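Local coordinates for transaminase (Bacillus megaterium, PDB 5G0A), which transfers amino groups with pyridoxal-5'-phosphate as cofactor, acting as an S-selective omega-transaminase of the class-III aminotransferase family, at the interface of chains A and B. Coordinates in Å, arbitrary orientation; residue numbers count along the deposited sequence, not the author numbering. Chains: chain A/B, Transaminase.

Contact 1: the interface of chains A and B. Residues chain A 180-183; chain B 133-134, 138-139, 188.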
# COMPACT_ATOMS: atom_id res chain seq x y z
N ILE A 180 5.37 -6.84 12.15
CA ILE A 180 4.72 -5.56 12.42
C ILE A 180 3.52 -5.31 11.51
O ILE A 180 3.69 -5.22 10.28
CB ILE A 180 5.71 -4.38 12.25
CG1 ILE A 180 6.97 -4.60 13.11
CG2 ILE A 180 4.98 -3.06 12.58
CD1 ILE A 180 8.14 -3.69 12.77
N PRO A 181 2.29 -5.24 12.09
CA PRO A 181 1.10 -4.99 11.29
C PRO A 181 1.17 -3.69 10.51
O PRO A 181 1.54 -2.64 11.05
CB PRO A 181 -0.03 -4.91 12.33
CG PRO A 181 0.48 -5.71 13.49
CD PRO A 181 1.95 -5.47 13.52
N GLY A 182 0.86 -3.78 9.22
CA GLY A 182 0.85 -2.59 8.39
C GLY A 182 2.22 -2.32 7.76
O GLY A 182 2.31 -1.48 6.86
N SER A 183 3.24 -3.03 8.25
CA SER A 183 4.66 -2.91 7.82
C SER A 183 5.36 -4.27 7.63
O SER A 183 6.53 -4.40 7.97
CB SER A 183 5.48 -2.13 8.85
OG SER A 183 4.85 -0.91 9.20
N ARG B 133 2.01 -0.96 17.12
CA ARG B 133 1.42 -1.97 16.21
C ARG B 133 1.64 -3.39 16.68
O ARG B 133 0.72 -4.21 16.61
CB ARG B 133 1.93 -1.76 14.76
CG ARG B 133 1.40 -0.45 14.19
CD ARG B 133 2.14 -0.06 12.91
NE ARG B 133 1.31 0.83 12.10
CZ ARG B 133 1.75 1.85 11.38
NH1 ARG B 133 3.05 2.16 11.35
NH2 ARG B 133 0.87 2.57 10.67
N LEU B 134 2.85 -3.68 17.18
CA LEU B 134 3.12 -5.02 17.70
C LEU B 134 2.29 -5.31 18.96
O LEU B 134 1.73 -6.41 19.09
CB LEU B 134 4.59 -5.24 18.01
CG LEU B 134 5.52 -5.44 16.79
CD1 LEU B 134 6.97 -5.17 17.19
CD2 LEU B 134 5.37 -6.79 16.08
N ARG B 138 -2.28 -4.56 15.54
CA ARG B 138 -3.21 -3.80 14.68
C ARG B 138 -2.41 -2.84 13.80
O ARG B 138 -1.38 -2.32 14.24
CB ARG B 138 -4.18 -2.95 15.50
CG ARG B 138 -5.09 -3.74 16.44
CD ARG B 138 -5.89 -2.74 17.24
NE ARG B 138 -6.54 -3.40 18.37
CZ ARG B 138 -7.04 -2.73 19.41
NH1 ARG B 138 -6.94 -1.41 19.46
NH2 ARG B 138 -7.61 -3.41 20.43
N PRO B 139 -2.90 -2.57 12.57
CA PRO B 139 -2.10 -1.78 11.61
C PRO B 139 -2.29 -0.27 11.61
O PRO B 139 -1.35 0.46 11.31
CB PRO B 139 -2.56 -2.32 10.25
CG PRO B 139 -4.00 -2.72 10.49
CD PRO B 139 -3.98 -3.33 11.89
N ALA B 188 -0.44 2.75 6.58
CA ALA B 188 -1.65 2.39 7.30
C ALA B 188 -2.00 3.54 8.26
O ALA B 188 -1.85 3.40 9.45
CB ALA B 188 -1.35 1.11 8.05
O HOH W 1 5.37 0.62 11.87
O HOH W 2 2.58 1.68 7.20

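Contact 2: the interface of chains A and B. Residues chain A 95, 98-99, 102-103, 113; chain B 16, 20.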
# COMPACT_ATOMS: atom_id res chain seq x y z
N ALA A 95 31.64 20.78 5.82
CA ALA A 95 32.16 20.99 4.47
C ALA A 95 33.42 20.17 4.21
O ALA A 95 33.57 19.61 3.12
CB ALA A 95 32.42 22.48 4.26
N ALA A 98 32.70 16.41 3.56
CA ALA A 98 32.23 16.18 2.20
C ALA A 98 33.37 16.25 1.19
O ALA A 98 33.48 15.41 0.28
CB ALA A 98 31.09 17.13 1.85
N LYS A 99 34.23 17.24 1.37
CA LYS A 99 35.41 17.38 0.49
C LYS A 99 36.36 16.19 0.59
O LYS A 99 36.90 15.73 -0.41
CB LYS A 99 36.15 18.70 0.78
CG LYS A 99 37.52 18.86 0.06
CD LYS A 99 38.66 18.40 0.96
CE LYS A 99 40.05 18.63 0.40
NZ LYS A 99 41.10 18.16 1.36
N ILE A 102 34.72 13.31 -1.43
CA ILE A 102 34.62 13.51 -2.87
C ILE A 102 35.99 13.78 -3.53
O ILE A 102 36.31 13.18 -4.57
CB ILE A 102 33.59 14.60 -3.22
CG1 ILE A 102 32.17 14.12 -2.80
CG2 ILE A 102 33.63 14.99 -4.70
CD1 ILE A 102 31.12 15.22 -2.70
N GLU A 103 36.76 14.67 -2.91
CA GLU A 103 38.04 15.11 -3.50
C GLU A 103 39.20 14.21 -3.14
O GLU A 103 40.06 13.98 -3.97
CB GLU A 103 38.40 16.52 -3.04
CG GLU A 103 37.81 17.61 -3.90
CD GLU A 103 38.37 18.98 -3.58
OE1 GLU A 103 39.45 19.10 -2.95
OE2 GLU A 103 37.72 19.96 -3.97
N GLY A 113 29.04 13.47 -6.90
CA GLY A 113 28.53 14.83 -7.00
C GLY A 113 28.44 15.56 -5.67
O GLY A 113 29.18 16.52 -5.42
N TRP B 16 33.39 24.79 -0.58
CA TRP B 16 33.12 23.35 -0.40
C TRP B 16 31.66 23.09 -0.06
O TRP B 16 31.05 22.11 -0.56
CB TRP B 16 34.00 22.77 0.73
CG TRP B 16 35.48 22.64 0.43
CD1 TRP B 16 36.09 22.64 -0.80
CD2 TRP B 16 36.52 22.46 1.39
NE1 TRP B 16 37.46 22.48 -0.65
CE2 TRP B 16 37.74 22.37 0.68
CE3 TRP B 16 36.54 22.39 2.79
CZ2 TRP B 16 38.98 22.19 1.33
CZ3 TRP B 16 37.77 22.22 3.44
CH2 TRP B 16 38.97 22.12 2.70
N TYR B 20 29.69 20.75 -2.60
CA TYR B 20 29.75 19.32 -2.19
C TYR B 20 28.61 18.84 -1.31
O TYR B 20 28.48 17.64 -1.08
CB TYR B 20 31.07 19.00 -1.51
CG TYR B 20 32.28 19.12 -2.43
CD1 TYR B 20 32.25 18.63 -3.73
CD2 TYR B 20 33.47 19.71 -1.97
CE1 TYR B 20 33.35 18.72 -4.56
CE2 TYR B 20 34.58 19.82 -2.80
CZ TYR B 20 34.51 19.32 -4.09
OH TYR B 20 35.59 19.40 -4.95
O HOH W 3 39.83 21.93 -2.38

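Contact 1: the interface of chains A and B
The loop of residues 180-183 in chain A, which follows strand 177-178, meets the end of chain B's helix 121-136, the turn at B:Arg138 and B:Pro139, and B:Ala188 just before strand 189-192. A:Pro181 is the wedge. Its ring enters between the last turn of the helix and the segment leaving it: CG lies 3.5 Å from the backbone O of B:Arg133, while CB faces the backbone of B:Arg138 and packs 3.8 Å from CA of B:Pro139. Beside it, CG1 of A:Ile180 touches the branched end of B:Leu134, and CG2 meets CB of B:Arg133, the isoleucine and arginine chains crossing at about a right angle. On the other flank, CA of A:Gly182 lies on the B:Pro139 ring at CB (3.9 Å).

With CG beside the backbone N (chi1 -67°) and the chain extended from CG to NE, B:Arg133 runs past the carbonyl O of A:Pro181 and brings its guanidinium to B:Pro139. There NE (2.8 Å) and NH2 (3.1 Å) both hydrogen-bond O of B:Pro139, a side-on grip close to the guanidinium plane; NE approaches tilted from the carbonyl plane, NH2 almost in line with C=O. This double grip holds the guanidinium edge-on to that oxygen, with a weak further bond from NH2 to O of B:Ala188. NH1 points to water 1, 2.8 Å away, which also reaches the hydroxyl OG of A:Ser183. Water 2 makes a longer bridge from O of A:Gly182 to N of B:Ala188.

Helix 121-136 starts in the phosphate-binding Thr-Gly-Ser stretch of the cofactor pocket, so this patch probably helps brace its opposite end, where the chain turns into strand 140-144.

Contact 2: the interface of chains A and B
B:Trp16 and B:Tyr20, one turn apart near the end of chain B's helix 10-20, rest on a face of chain A's helix 92-105 formed by A:Ala95, A:Ala98, A:Lys99, A:Ile102 and A:Glu103. Apolar packing makes up much of the contact. The methyl groups of the alanines let the helices come close: CB of A:Ala95 meets CB of B:Trp16 at 3.9 Å, and CB of A:Ala98 meets CB of B:Tyr20 at 3.8 Å. The B:Tyr20 ring lies with one face toward the helix: over that face A:Ile102 covers the CD1-CE1 side, its CD1 3.7 Å from CD1 of B:Tyr20, and CA and CB of A:Lys99 lie on the same side of the ring, near CD2. B:Tyr20 has more of its own surface buried by the partner than any other residue of the patch.

A CH-pi contact joins A:Lys99 to B:Trp16. With CG opposite the backbone N (chi1 171°) and a bend at chi2 (-94°), the lysine methylenes run over one indole face; CG lies over the CE2-NE1 bond, toward the rim, 3.6 Å from CE2 of B:Trp16, and CD and CE continue over CZ2.

Polar links gather at A:Glu103. Its OE2 lies at the edge of the B:Tyr20 ring, in plane, and accepts a hydrogen bond from the phenol OH through the anti lone pair, with carboxylate and ring planes 84° apart. The modelled separation is very short, so its exact length is doubtful. OE1 turns to water 3 (2.9 Å), which lies in the indole plane and takes the N-H of B:Trp16 NE1 in a fairly straight bond of 3.0 Å. The carboxylate thus faces both aromatic residues, one directly and one through water, and may help to orient them.

The patch docks the N-terminal helix of one subunit on its partner, probably strengthening the dimer.

About 40 Å separates the C-alpha centres of contact 1 and contact 2, and they share no residues. Chain B gives its helix 121-136 to contact 1 and its helix 10-20 to contact 2. Strand 112-118, whose A:Gly113 borders contact 2, leads into helix 121-136, the element used from the other chain in contact 1. Two-fold symmetry repeats each patch with chains exchanged, so the pair of subunits is held at widely spaced points, consistent with the dimer usual for class-III aminotransferases within the deposited tetramer.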